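Hypothetical protein BACOVA_04980 (Bacteroides ovatus, PDB 3UFI) is probably a fimbrial subunit of the FimA-like, fimbrillin-like family that serves in cell adhesion as a building block of bacterial pili. Local coordinates at residues D41-T47 with Y63-R69; L98-Y102 with T152-S156; E208-D212 with A223-L227. All coordinates share one frame; numbering follows the deposited sequence.

Interaction 1 (D41-T47 with Y63-R69); sequences DDRIGVT and YINIQYR
The guanidinium group of R43 is met at its edges by D41 and Q67. On one edge, in plane, NH2 donates to D41 OD1 (2.9 Å); on another, NH1 gives a hydrogen bond to Q67 OE1 (2.7 Å), coming in from well above the plane of the amide carbonyl. A water bridges R43 NH1 and Q67 NE2 by two weak bonds. The guanidinium of R69 is also used at the edge: NE points at D41 OD1 over 2.6 Å, and the carboxylate receives it on the anti lone pair while R43 comes from the syn side. One oxygen is thus gripped by two arginines, whose planes stand 72° apart. The shared carboxylate probably offsets the closeness of the two like charges. R69 reaches D41 because its chain is extended, with CG opposite the backbone N (chi1 -177°); R43 instead bends at chi2, and its NE lies 3.4 Å from R69 CG.

The opposite face of the ladder is apolar. I44 CG1 touches Y68 CB, and V46 CG2 approaches the Y68 ring obliquely at CD1 (3.8 Å); I17 and F76 pack there too. Backbone bonds pair I44 with Y68 and V46 with I66, each in both directions. N65 N turns to the hydroxyl oxygen of T47, OG1 (3.0 Å), and the N65 side chain bonds Y101 OH. N65 and I66 both face V46, a G1 beta bulge at the start of strand 66-72, in an antiparallel ladder of the mixed sheet of the fimbrillin-like fold.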
# COMPACT_ATOMS: atom_id res chain seq x y z
N ASP A 41 6.18 -2.96 14.14
CA ASP A 41 5.20 -2.14 14.86
C ASP A 41 3.98 -1.81 13.96
O ASP A 41 3.28 -0.84 14.23
CB ASP A 41 5.91 -0.84 15.34
CG ASP A 41 5.10 0.10 16.24
OD1 ASP A 41 4.52 -0.39 17.24
OD2 ASP A 41 5.05 1.32 15.94
N ASP A 42 3.75 -2.59 12.88
CA ASP A 42 2.67 -2.33 11.92
C ASP A 42 1.30 -2.38 12.59
O ASP A 42 1.02 -3.25 13.41
CB ASP A 42 2.72 -3.31 10.75
CG ASP A 42 3.83 -3.02 9.73
OD1 ASP A 42 4.51 -1.95 9.86
OD2 ASP A 42 3.97 -3.80 8.79
N ARG A 43 0.45 -1.41 12.22
CA ARG A 43 -0.87 -1.23 12.78
C ARG A 43 -1.95 -1.35 11.75
O ARG A 43 -1.88 -0.74 10.69
CB ARG A 43 -0.98 0.15 13.46
CG ARG A 43 0.18 0.57 14.37
CD ARG A 43 0.22 -0.32 15.58
NE ARG A 43 1.31 0.03 16.47
CZ ARG A 43 1.21 0.85 17.51
NH1 ARG A 43 0.04 1.41 17.81
NH2 ARG A 43 2.26 1.08 18.28
N ILE A 44 -3.01 -2.11 12.09
CA ILE A 44 -4.17 -2.29 11.22
C ILE A 44 -5.44 -1.84 11.97
O ILE A 44 -5.46 -1.81 13.19
CB ILE A 44 -4.27 -3.78 10.72
CG1 ILE A 44 -4.53 -4.78 11.90
CG2 ILE A 44 -3.05 -4.18 9.83
CD1 ILE A 44 -4.90 -6.25 11.48
N GLY A 45 -6.47 -1.49 11.21
CA GLY A 45 -7.78 -1.15 11.75
C GLY A 45 -8.74 -2.24 11.35
O GLY A 45 -8.76 -2.61 10.18
N VAL A 46 -9.47 -2.83 12.31
CA VAL A 46 -10.40 -3.96 12.10
C VAL A 46 -11.85 -3.51 12.40
O VAL A 46 -12.14 -2.93 13.45
CB VAL A 46 -9.99 -5.21 12.95
CG1 VAL A 46 -10.99 -6.37 12.77
CG2 VAL A 46 -8.57 -5.67 12.57
N THR A 47 -12.75 -3.76 11.43
CA THR A 47 -14.15 -3.39 11.52
C THR A 47 -15.04 -4.63 11.35
O THR A 47 -14.85 -5.40 10.41
CB THR A 47 -14.46 -2.33 10.45
OG1 THR A 47 -13.60 -1.21 10.64
CG2 THR A 47 -15.91 -1.85 10.48
N TYR A 63 -17.39 -2.14 17.23
CA TYR A 63 -16.17 -2.67 16.66
C TYR A 63 -15.94 -2.14 15.25
O TYR A 63 -16.07 -2.84 14.24
CB TYR A 63 -16.20 -4.19 16.73
CG TYR A 63 -16.41 -4.72 18.14
CD1 TYR A 63 -15.67 -4.23 19.21
CD2 TYR A 63 -17.31 -5.76 18.39
CE1 TYR A 63 -15.82 -4.76 20.50
CE2 TYR A 63 -17.47 -6.29 19.67
CZ TYR A 63 -16.71 -5.80 20.72
OH TYR A 63 -16.85 -6.32 21.98
N ILE A 64 -15.57 -0.85 15.22
CA ILE A 64 -15.26 -0.11 14.02
C ILE A 64 -13.84 0.46 14.16
O ILE A 64 -13.56 1.08 15.18
CB ILE A 64 -16.31 1.01 13.78
CG1 ILE A 64 -17.73 0.44 13.63
CG2 ILE A 64 -15.92 1.90 12.59
CD1 ILE A 64 -18.85 1.50 13.79
N ASN A 65 -12.95 0.23 13.17
CA ASN A 65 -11.60 0.79 13.17
C ASN A 65 -10.87 0.53 14.52
O ASN A 65 -10.33 1.44 15.14
CB ASN A 65 -11.68 2.32 12.89
CG ASN A 65 -10.38 2.95 12.50
OD1 ASN A 65 -9.64 2.43 11.67
ND2 ASN A 65 -10.09 4.12 13.06
N ILE A 66 -10.86 -0.72 14.97
CA ILE A 66 -10.20 -1.11 16.21
C ILE A 66 -8.75 -1.33 15.86
O ILE A 66 -8.47 -2.10 14.96
CB ILE A 66 -10.87 -2.35 16.88
CG1 ILE A 66 -12.39 -2.11 17.13
CG2 ILE A 66 -10.12 -2.78 18.16
CD1 ILE A 66 -12.81 -0.86 18.03
N GLN A 67 -7.82 -0.66 16.56
CA GLN A 67 -6.40 -0.80 16.27
C GLN A 67 -5.80 -2.09 16.84
O GLN A 67 -6.00 -2.40 18.00
CB GLN A 67 -5.61 0.42 16.78
CG GLN A 67 -4.17 0.44 16.21
CD GLN A 67 -3.30 1.51 16.78
OE1 GLN A 67 -2.20 1.74 16.30
NE2 GLN A 67 -3.73 2.20 17.81
N TYR A 68 -5.07 -2.83 15.99
CA TYR A 68 -4.29 -4.03 16.29
C TYR A 68 -2.85 -3.77 15.86
O TYR A 68 -2.62 -3.02 14.91
CB TYR A 68 -4.86 -5.29 15.59
CG TYR A 68 -6.11 -5.86 16.24
CD1 TYR A 68 -7.34 -5.21 16.12
CD2 TYR A 68 -6.06 -7.02 17.00
CE1 TYR A 68 -8.49 -5.73 16.73
CE2 TYR A 68 -7.19 -7.53 17.63
CZ TYR A 68 -8.40 -6.87 17.50
OH TYR A 68 -9.52 -7.41 18.08
N ARG A 69 -1.89 -4.31 16.60
CA ARG A 69 -0.47 -4.14 16.29
C ARG A 69 0.13 -5.50 15.95
O ARG A 69 -0.20 -6.49 16.58
CB ARG A 69 0.26 -3.52 17.51
CG ARG A 69 1.73 -3.23 17.28
CD ARG A 69 2.36 -2.72 18.55
NE ARG A 69 3.82 -2.62 18.44
CZ ARG A 69 4.66 -3.61 18.72
NH1 ARG A 69 4.21 -4.80 19.10
NH2 ARG A 69 5.97 -3.42 18.61
O HOH W 1 -1.46 3.88 19.59

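Interaction 2 (L98-Y102 with T152-S156)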
# COMPACT_ATOMS: atom_id res chain seq x y z
N LEU A 98 -15.85 -9.26 8.38
CA LEU A 98 -14.92 -8.29 8.95
C LEU A 98 -14.03 -7.73 7.88
O LEU A 98 -13.64 -8.46 6.98
CB LEU A 98 -14.02 -8.94 10.05
CG LEU A 98 -14.52 -8.95 11.50
CD1 LEU A 98 -15.75 -9.86 11.68
CD2 LEU A 98 -13.42 -9.42 12.43
N ASN A 99 -13.69 -6.45 7.99
CA ASN A 99 -12.80 -5.74 7.07
C ASN A 99 -11.58 -5.29 7.82
O ASN A 99 -11.69 -5.03 9.02
CB ASN A 99 -13.46 -4.48 6.45
CG ASN A 99 -14.74 -4.70 5.72
OD1 ASN A 99 -14.87 -5.61 4.89
ND2 ASN A 99 -15.70 -3.83 5.96
N ALA A 100 -10.45 -5.16 7.15
CA ALA A 100 -9.27 -4.64 7.82
C ALA A 100 -8.45 -3.84 6.83
O ALA A 100 -8.57 -4.05 5.62
CB ALA A 100 -8.46 -5.78 8.43
N TYR A 101 -7.65 -2.88 7.33
CA TYR A 101 -6.82 -2.08 6.44
C TYR A 101 -5.54 -1.71 7.16
O TYR A 101 -5.49 -1.73 8.38
CB TYR A 101 -7.57 -0.82 5.95
CG TYR A 101 -7.63 0.25 7.02
CD1 TYR A 101 -8.61 0.22 8.01
CD2 TYR A 101 -6.65 1.24 7.09
CE1 TYR A 101 -8.63 1.16 9.03
CE2 TYR A 101 -6.66 2.18 8.12
CZ TYR A 101 -7.65 2.14 9.08
OH TYR A 101 -7.67 3.06 10.10
N TYR A 102 -4.53 -1.35 6.40
CA TYR A 102 -3.23 -0.87 6.85
C TYR A 102 -2.88 0.36 6.01
O TYR A 102 -3.22 0.35 4.84
CB TYR A 102 -2.16 -1.99 6.68
CG TYR A 102 -0.73 -1.50 6.77
CD1 TYR A 102 -0.09 -0.93 5.66
CD2 TYR A 102 -0.03 -1.54 7.98
CE1 TYR A 102 1.19 -0.40 5.76
CE2 TYR A 102 1.26 -1.01 8.09
CZ TYR A 102 1.86 -0.43 6.98
OH TYR A 102 3.13 0.06 7.07
N THR A 152 -7.78 -15.10 9.89
CA THR A 152 -6.66 -14.57 9.12
C THR A 152 -7.17 -13.71 7.98
O THR A 152 -7.87 -14.20 7.10
CB THR A 152 -5.76 -15.68 8.55
OG1 THR A 152 -5.32 -16.49 9.63
CG2 THR A 152 -4.51 -15.10 7.81
N PHE A 153 -6.78 -12.44 7.98
CA PHE A 153 -7.11 -11.56 6.87
C PHE A 153 -6.11 -11.74 5.74
O PHE A 153 -4.91 -11.87 6.00
CB PHE A 153 -7.09 -10.08 7.32
CG PHE A 153 -8.19 -9.70 8.26
CD1 PHE A 153 -9.48 -9.48 7.79
CD2 PHE A 153 -7.94 -9.52 9.61
CE1 PHE A 153 -10.51 -9.11 8.66
CE2 PHE A 153 -8.96 -9.12 10.48
CZ PHE A 153 -10.24 -8.93 10.00
N ASP A 154 -6.60 -11.75 4.50
CA ASP A 154 -5.73 -11.80 3.32
C ASP A 154 -5.69 -10.41 2.70
O ASP A 154 -6.62 -10.01 1.98
CB ASP A 154 -6.16 -12.86 2.29
CG ASP A 154 -5.14 -13.02 1.18
OD1 ASP A 154 -3.92 -12.84 1.45
OD2 ASP A 154 -5.54 -13.32 0.03
N PHE A 155 -4.66 -9.63 3.03
CA PHE A 155 -4.51 -8.25 2.56
C PHE A 155 -3.92 -8.18 1.17
O PHE A 155 -3.06 -8.97 0.81
CB PHE A 155 -3.62 -7.44 3.51
CG PHE A 155 -4.17 -7.18 4.90
CD1 PHE A 155 -3.91 -8.07 5.95
CD2 PHE A 155 -4.85 -6.00 5.19
CE1 PHE A 155 -4.34 -7.79 7.25
CE2 PHE A 155 -5.29 -5.73 6.49
CZ PHE A 155 -5.04 -6.63 7.51
N SER A 156 -4.39 -7.22 0.39
CA SER A 156 -3.85 -6.91 -0.94
C SER A 156 -3.37 -5.49 -0.95
O SER A 156 -4.02 -4.64 -0.35
CB SER A 156 -4.90 -7.08 -2.02
OG SER A 156 -5.13 -8.45 -2.27
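A CH-pi contact joins A100 to F153: the methyl CB of A100 stands 3.7 Å from the centroid of the F153 ring and only 1° off its normal, squarely over the middle of the face. All six ring carbons are therefore at nearly equal range from that methyl. With CG opposite its carbonyl carbon (chi1 -70°), F153 sends its ring from strand 150-156 across to strand 95-102.

Apolar packing adds to this. L98 crosses F153 at about a right angle and lays its CB against the ring at CZ (3.8 Å). F155, two residues on, reaches the same alanine: its CZ is 3.6 Å from A100 CB, an oblique approach. The small A100 side chain is thus touched by both phenylalanines. A leucine in place of F153 has no flat face to set under the A100 methyl and would probably leave a gap beside L98 CB.

Backbone atoms lie at the ring edges: the L98 carbonyl oxygen near F153 CE1, and the backbone N of Y101 near F155 CE2 (3.8 Å).

No hydrogen bond joins the two segments, whose strand axes are 8.2 Å apart at closest and inclined by 49°; they meet through the two phenylalanine rings, which reach side chains and backbone of strand 95-102. That strand is flanked by strands 43-51 and 138-146; V46 and A140 also touch F153, and I44 and L138 touch F155. Strand 150-156 pairs in parallel with strand 16-25, whose I17 packs on F153, while W38 meets the F155 ring edge-to-face.

Interaction 3 (E208-D212 with A223-L227); sequences ELSMD and ASIIL
With chi1 at -57°, M211, a selenomethionine, directs CG away from its carbonyl carbon, and the bend at chi3 (-68°) turns the terminal methyl toward I225. CE then touches I225 CG1 at 3.6 Å and CD1 at 3.7 Å, while SE lies 3.8 Å from I225 CG1. The two side chains cross at a slant, so that the selenium and its methyl both bear on the longer branch of the isoleucine. The same methyl meets A223 CB more loosely, at 4.1 Å.

The other branch of I225 is turned to L209. Because CG2 stands opposite the backbone N of I225, it projects on the side away from the selenomethionine contact and meets L209 CD1 at 4.0 Å, with L209 CD2 slightly farther off. L209 and I225 run past one another in opposing directions, and L209 CD1 continues to the margin of L227, whose CD2 is 4.5 Å away. I225 thus offers one branch to each of L209 and M211.

Every one of these contacts is apolar, and no hydrogen bond links the two segments. They lie at CA separations of 9.4 Å for L209 and I225 and 8.6 Å for M211 and A223, too far for backbone pairing. Their backbones bond to other parts of the chain instead: L209 to L181 and M211 to V179, and A223 to L164 and I225 to I162. L209 and M211 turn toward A223 and I225, and the end of L227 comes in beside them, consistent with two layers packed face to face, as in a beta-sandwich core of the transthyretin-like clan.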
# COMPACT_ATOMS: atom_id res chain seq x y z
N GLU A 208 4.16 17.88 -10.03
CA GLU A 208 5.55 17.46 -10.07
C GLU A 208 5.89 16.64 -8.85
O GLU A 208 5.65 17.08 -7.73
CB GLU A 208 6.46 18.70 -10.15
CG GLU A 208 7.91 18.40 -10.48
CD GLU A 208 8.78 19.65 -10.45
OE1 GLU A 208 8.67 20.47 -11.39
OE2 GLU A 208 9.54 19.82 -9.46
N LEU A 209 6.44 15.45 -9.06
CA LEU A 209 6.95 14.60 -8.00
C LEU A 209 8.46 14.51 -8.23
O LEU A 209 8.89 14.31 -9.37
CB LEU A 209 6.24 13.21 -8.00
CG LEU A 209 6.72 12.19 -6.97
CD1 LEU A 209 5.55 11.39 -6.42
CD2 LEU A 209 7.78 11.25 -7.56
N SER A 210 9.26 14.71 -7.18
CA SER A 210 10.72 14.65 -7.33
C SER A 210 11.36 13.87 -6.22
O SER A 210 10.83 13.83 -5.10
CB SER A 210 11.34 16.05 -7.43
OG SER A 210 11.20 16.81 -6.25
N MSE A 211 12.45 13.18 -6.53
CA MSE A 211 13.17 12.34 -5.56
C MSE A 211 14.65 12.37 -5.81
O MSE A 211 15.06 12.33 -6.97
CB MSE A 211 12.75 10.85 -5.66
CG MSE A 211 11.29 10.54 -5.48
SE MSE A 211 10.98 8.68 -6.01
CE MSE A 211 11.31 8.87 -7.98
N ASP A 212 15.44 12.28 -4.76
CA ASP A 212 16.88 12.10 -4.87
C ASP A 212 17.17 10.61 -4.88
O ASP A 212 16.68 9.92 -3.98
CB ASP A 212 17.63 12.82 -3.74
CG ASP A 212 17.50 14.33 -3.82
OD1 ASP A 212 17.89 14.90 -4.85
OD2 ASP A 212 16.99 14.93 -2.86
N ALA A 223 14.26 3.14 -8.69
CA ALA A 223 13.40 4.05 -7.95
C ALA A 223 11.98 3.51 -7.99
O ALA A 223 11.50 3.17 -9.07
CB ALA A 223 13.46 5.44 -8.55
N SER A 224 11.31 3.39 -6.85
CA SER A 224 9.93 2.93 -6.88
C SER A 224 9.03 4.04 -6.38
O SER A 224 9.39 4.75 -5.45
CB SER A 224 9.74 1.64 -6.10
OG SER A 224 9.52 1.90 -4.72
N ILE A 225 7.91 4.24 -7.06
CA ILE A 225 6.96 5.28 -6.69
C ILE A 225 5.61 4.65 -6.45
O ILE A 225 5.01 4.09 -7.38
CB ILE A 225 6.87 6.42 -7.79
CG1 ILE A 225 8.24 7.02 -8.12
CG2 ILE A 225 5.89 7.52 -7.39
CD1 ILE A 225 8.69 6.76 -9.48
N ILE A 226 5.11 4.74 -5.21
CA ILE A 226 3.75 4.29 -4.90
C ILE A 226 2.81 5.48 -5.18
O ILE A 226 3.06 6.59 -4.70
CB ILE A 226 3.60 3.71 -3.47
CG1 ILE A 226 4.32 2.36 -3.35
CG2 ILE A 226 2.11 3.59 -3.07
CD1 ILE A 226 4.24 1.70 -1.93
N LEU A 227 1.75 5.26 -5.96
CA LEU A 227 0.78 6.27 -6.37
C LEU A 227 -0.62 5.76 -6.21
O LEU A 227 -0.81 4.55 -6.14
CB LEU A 227 0.96 6.58 -7.89
CG LEU A 227 2.18 7.33 -8.38
CD1 LEU A 227 2.17 7.38 -9.87
CD2 LEU A 227 2.20 8.76 -7.85

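Interactions 1 and 2 form one continuous unit, their centres about 10 Å apart. Strands 43-51 and 95-102 are neighbours in the same sheet, joined by the backbone contact T47 O to N99 N (2.9 Å), and the N65 side chain of interaction 1 holds a tyrosine of interaction 2. Both feed a common core. Interaction 3 is separate: its centre lies about 28 Å from that of interaction 1 and about 27 Å from that of interaction 2, across the chain's centre, and it touches neither, its nearest atoms being about 12 Å from interaction 1 and about 9 Å from interaction 2.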